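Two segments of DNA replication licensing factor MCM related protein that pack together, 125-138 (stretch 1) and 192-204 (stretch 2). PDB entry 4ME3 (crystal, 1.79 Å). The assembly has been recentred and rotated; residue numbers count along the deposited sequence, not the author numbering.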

# COMPACT_ATOMS: atom_id res chain seq x y z
N SER A 125 -2.65 11.47 10.12
CA SER A 125 -1.76 12.44 9.49
C SER A 125 -0.72 12.89 10.51
O SER A 125 -1.06 13.23 11.63
N VAL A 126 0.54 12.90 10.09
CA VAL A 126 1.64 13.28 10.96
C VAL A 126 2.53 14.29 10.24
O VAL A 126 2.77 14.17 9.04
N SER A 127 3.02 15.28 10.98
CA SER A 127 3.89 16.29 10.41
C SER A 127 5.24 16.29 11.10
O SER A 127 5.36 15.86 12.25
N GLY A 128 6.27 16.75 10.40
CA GLY A 128 7.60 16.79 10.96
C GLY A 128 8.64 17.25 9.96
O GLY A 128 8.32 17.69 8.86
N ILE A 129 9.90 17.16 10.38
CA ILE A 129 11.03 17.55 9.55
C ILE A 129 11.83 16.30 9.21
O ILE A 129 12.13 15.50 10.08
N VAL A 130 12.17 16.12 7.93
CA VAL A 130 12.92 14.94 7.52
C VAL A 130 14.37 15.04 8.03
O VAL A 130 15.02 16.07 7.87
N ARG A 131 14.85 13.97 8.66
CA ARG A 131 16.20 13.96 9.22
C ARG A 131 17.12 12.98 8.50
O ARG A 131 18.31 13.24 8.34
N LYS A 132 16.56 11.85 8.07
CA LYS A 132 17.33 10.81 7.42
C LYS A 132 16.50 10.13 6.35
O LYS A 132 15.28 10.13 6.42
N ASN A 133 17.17 9.56 5.36
CA ASN A 133 16.50 8.69 4.41
C ASN A 133 17.44 7.59 3.95
O ASN A 133 18.66 7.74 3.98
N THR A 134 16.86 6.46 3.56
CA THR A 134 17.64 5.37 3.02
C THR A 134 17.81 5.58 1.53
O THR A 134 17.22 6.49 0.94
N GLU A 135 18.63 4.74 0.91
CA GLU A 135 18.64 4.65 -0.53
C GLU A 135 17.26 4.18 -0.98
O GLU A 135 16.48 3.66 -0.18
N VAL A 136 16.95 4.38 -2.25
CA VAL A 136 15.76 3.78 -2.83
C VAL A 136 16.12 2.37 -3.29
O VAL A 136 17.03 2.19 -4.10
N PHE A 137 15.43 1.37 -2.76
CA PHE A 137 15.75 -0.03 -3.05
C PHE A 137 14.53 -0.79 -3.53
O PHE A 137 13.39 -0.40 -3.26
N PRO A 138 14.75 -1.89 -4.26
CA PRO A 138 13.62 -2.65 -4.80
C PRO A 138 13.06 -3.66 -3.80
O PRO A 138 13.81 -4.31 -3.07
N PHE A 192 8.81 -5.68 -9.16
CA PHE A 192 9.35 -4.99 -8.00
C PHE A 192 8.86 -3.56 -7.95
O PHE A 192 8.53 -2.97 -8.98
N ILE A 193 8.83 -2.99 -6.75
CA ILE A 193 8.54 -1.57 -6.58
C ILE A 193 9.64 -0.91 -5.76
O ILE A 193 10.31 -1.56 -4.94
N ASP A 194 9.83 0.39 -5.99
CA ASP A 194 10.77 1.19 -5.22
C ASP A 194 10.27 1.34 -3.79
O ASP A 194 9.07 1.49 -3.56
N VAL A 195 11.20 1.31 -2.85
CA VAL A 195 10.89 1.56 -1.45
C VAL A 195 11.96 2.45 -0.86
O VAL A 195 13.14 2.35 -1.21
N GLN A 196 11.56 3.33 0.05
CA GLN A 196 12.51 4.18 0.74
C GLN A 196 11.98 4.41 2.15
O GLN A 196 10.78 4.60 2.34
N LYS A 197 12.87 4.36 3.14
CA LYS A 197 12.48 4.70 4.50
C LYS A 197 12.97 6.11 4.80
O LYS A 197 14.09 6.48 4.45
N VAL A 198 12.11 6.88 5.45
CA VAL A 198 12.39 8.27 5.76
C VAL A 198 12.07 8.53 7.23
O VAL A 198 10.94 8.31 7.67
N GLU A 199 13.06 8.98 7.99
CA GLU A 199 12.82 9.31 9.39
C GLU A 199 12.53 10.79 9.53
O GLU A 199 13.30 11.63 9.06
N ILE A 200 11.41 11.12 10.17
CA ILE A 200 11.08 12.51 10.46
C ILE A 200 11.11 12.77 11.96
O ILE A 200 10.99 11.86 12.77
N GLN A 201 11.26 14.04 12.32
CA GLN A 201 11.32 14.43 13.72
C GLN A 201 10.36 15.58 13.98
O GLN A 201 10.09 16.39 13.09
N GLU A 202 9.85 15.67 15.20
CA GLU A 202 8.96 16.76 15.57
C GLU A 202 9.68 18.08 15.41
O GLU A 202 10.88 18.18 15.69
N ASP A 203 8.96 19.10 14.94
CA ASP A 203 9.50 20.44 14.81
C ASP A 203 9.69 21.04 16.20
O ASP A 203 8.72 21.25 16.92
N PRO A 204 10.94 21.33 16.58
CA PRO A 204 11.23 21.89 17.91
C PRO A 204 10.45 23.18 18.17
O PRO A 204 9.67 23.22 19.12

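Where two antiparallel strands pair, side chains of neighbouring residues project to alternate faces of the sheet, and where the register breaks, side chains can help to bridge the gap; the segments 125-138 and 192-204 illustrate both points. At the start of stretch 2, Phe192 (chi1 m) directs its CB toward Pro138, CB to CB 4.3 Å, while Ile193 points away. Asp194 offers its CB to Val136 CG1 at 3.6 Å. Val195, a t rotamer, lies over one face of the Phe137 ring, its CB 4.0 Å from the ring centroid in a CH-pi contact; Phe137 adopts chi1 p, which brings its ring end nearer, with CZ 3.6 Å from Val195 CG1.

Gln196 and Lys197 face the loop between the two ladders, where side chains add to the backbone bond from Thr134 N to Lys197 O (2.9 Å). The extended Gln196 (t, t) reaches across so that its NE2 donates to Thr134 O at 3.1 Å. Thr134, chi1 p, accepts at OG1 from Lys197 N (3.0 Å) and donates from the same OG1 to Glu135 O (2.8 Å). The aliphatic base of Lys197 touches Thr134, Lys197 CB to Thr134 CG2 3.7 Å, before its end leads away.

Val198 (t) meets Val130 (t), CG1 to CG1 3.5 Å. On the opposite face, Glu199 (t, t) has its OE2 3.8 Å from Lys132 CD. Ile200 (p, t) returns to the face of Val198, its CG2 3.9 Å from Val130 CG2. Ile200 CD1 also reaches Val126 CG1 at 4.3 Å, passing beside Gly128, where an ideal CB would fall 3.1 Å from that CD1 and clash with Gln201 O at 2.8 Å. Gln201, also t, t, accepts from Arg131 NE at OE1 (3.1 Å), near the guanidinium plane. A water links Arg131 NH2 (3.3 Å) to Glu202 O (2.7 Å). Finally, Ile129 (m, t) extends CD1 to within 4.1 Å of Pro204 CD.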

# COMPACT_ATOMS: atom_id res chain seq x y z
CB SER A 125 -2.55 13.65 8.99
OG SER A 125 -3.56 13.24 8.08
CB VAL A 126 2.48 12.05 11.34
CG1 VAL A 126 3.51 12.41 12.40
CG2 VAL A 126 1.57 10.94 11.85
CB SER A 127 3.25 17.68 10.52
OG SER A 127 3.06 18.05 11.87
CB ILE A 129 11.93 18.54 10.30
CG1 ILE A 129 11.11 19.74 10.78
CG2 ILE A 129 13.09 18.98 9.40
CD1 ILE A 129 11.86 20.67 11.70
CB VAL A 130 12.92 14.76 5.99
CG1 VAL A 130 13.79 13.59 5.59
CG2 VAL A 130 11.50 14.57 5.48
CB ARG A 131 16.16 13.61 10.71
CG ARG A 131 15.49 14.66 11.58
CD ARG A 131 16.06 16.04 11.30
NE ARG A 131 15.55 17.04 12.24
CZ ARG A 131 15.76 18.35 12.14
NH1 ARG A 131 16.45 18.84 11.12
NH2 ARG A 131 15.25 19.17 13.05
CB LYS A 132 17.77 9.74 8.43
CG LYS A 132 18.76 10.21 9.47
CD LYS A 132 19.20 9.06 10.37
CE LYS A 132 20.47 8.39 9.86
NZ LYS A 132 20.32 7.77 8.51
CB ASN A 133 15.95 9.49 3.22
CG ASN A 133 17.04 10.15 2.40
OD1 ASN A 133 18.18 9.69 2.36
ND2 ASN A 133 16.69 11.24 1.73
CB THR A 134 16.94 4.01 3.21
OG1 THR A 134 15.72 3.99 2.46
CG2 THR A 134 16.64 3.75 4.68
CB GLU A 135 19.71 3.67 -1.01
CG GLU A 135 19.40 2.19 -0.74
CD GLU A 135 19.68 1.77 0.69
OE1 GLU A 135 20.10 2.62 1.50
OE2 GLU A 135 19.49 0.57 1.00
CB VAL A 136 15.25 4.59 -4.02
CG1 VAL A 136 14.06 3.89 -4.67
CG2 VAL A 136 14.87 6.00 -3.58
CB PHE A 137 16.36 -0.70 -1.82
CG PHE A 137 15.43 -0.75 -0.64
CD1 PHE A 137 15.35 0.31 0.23
CD2 PHE A 137 14.66 -1.88 -0.41
CE1 PHE A 137 14.49 0.27 1.32
CE2 PHE A 137 13.81 -1.93 0.68
CZ PHE A 137 13.73 -0.85 1.55
CB PRO A 138 14.23 -3.37 -6.00
CG PRO A 138 15.64 -3.62 -5.59
CD PRO A 138 16.04 -2.43 -4.73
CB PHE A 192 10.87 -4.97 -8.06
CG PHE A 192 11.51 -6.33 -8.02
CD1 PHE A 192 11.66 -7.07 -9.18
CD2 PHE A 192 11.95 -6.87 -6.83
CE1 PHE A 192 12.24 -8.31 -9.15
CE2 PHE A 192 12.54 -8.12 -6.79
CZ PHE A 192 12.68 -8.84 -7.96
CB ILE A 193 7.19 -1.34 -5.88
CG1 ILE A 193 7.18 -2.00 -4.50
CG2 ILE A 193 6.05 -1.88 -6.74
CD1 ILE A 193 5.94 -1.69 -3.68
CB ASP A 194 10.89 2.59 -5.83
CG ASP A 194 11.54 2.58 -7.20
OD1 ASP A 194 12.52 1.83 -7.40
OD2 ASP A 194 11.06 3.33 -8.08
CB VAL A 195 10.82 0.25 -0.63
CG1 VAL A 195 10.46 0.55 0.83
CG2 VAL A 195 9.81 -0.71 -1.24
CB GLN A 196 12.65 5.52 0.02
CG GLN A 196 13.69 6.45 0.62
CD GLN A 196 13.80 7.75 -0.13
OE1 GLN A 196 12.79 8.32 -0.58
NE2 GLN A 196 15.02 8.25 -0.28
CB LYS A 197 13.05 3.71 5.51
CG LYS A 197 12.73 2.26 5.20
CD LYS A 197 13.02 1.37 6.40
CE LYS A 197 12.75 -0.09 6.08
NZ LYS A 197 13.07 -0.97 7.24
CB VAL A 198 11.54 9.21 4.89
CG1 VAL A 198 11.86 10.66 5.19
CG2 VAL A 198 11.77 8.91 3.41
CB GLU A 199 14.03 8.94 10.25
CG GLU A 199 13.84 9.33 11.71
CD GLU A 199 15.01 8.90 12.58
OE1 GLU A 199 14.85 7.95 13.36
OE2 GLU A 199 16.08 9.53 12.47
CB ILE A 200 9.71 12.92 9.89
CG1 ILE A 200 8.58 12.11 10.54
CG2 ILE A 200 9.68 12.74 8.37
CD1 ILE A 200 7.20 12.68 10.25
CB GLN A 201 12.74 14.86 14.09
CG GLN A 201 12.93 15.14 15.56
CD GLN A 201 14.37 15.46 15.91
OE1 GLN A 201 15.12 15.97 15.07
NE2 GLN A 201 14.77 15.15 17.14
CB GLU A 202 8.49 16.60 17.02
CG GLU A 202 7.59 15.40 17.25
CD GLU A 202 7.10 15.31 18.68
OE1 GLU A 202 7.94 15.19 19.59
OE2 GLU A 202 5.87 15.36 18.90
CB ASP A 203 8.56 21.31 13.99
CG ASP A 203 9.10 22.71 13.74
OD1 ASP A 203 10.04 23.12 14.46
OD2 ASP A 203 8.59 23.39 12.83
CB PRO A 204 12.73 22.17 17.86
CG PRO A 204 13.26 21.27 16.80
CD PRO A 204 12.17 21.17 15.78
O HOH W 1 6.14 18.77 13.77
O HOH W 2 13.57 18.37 15.74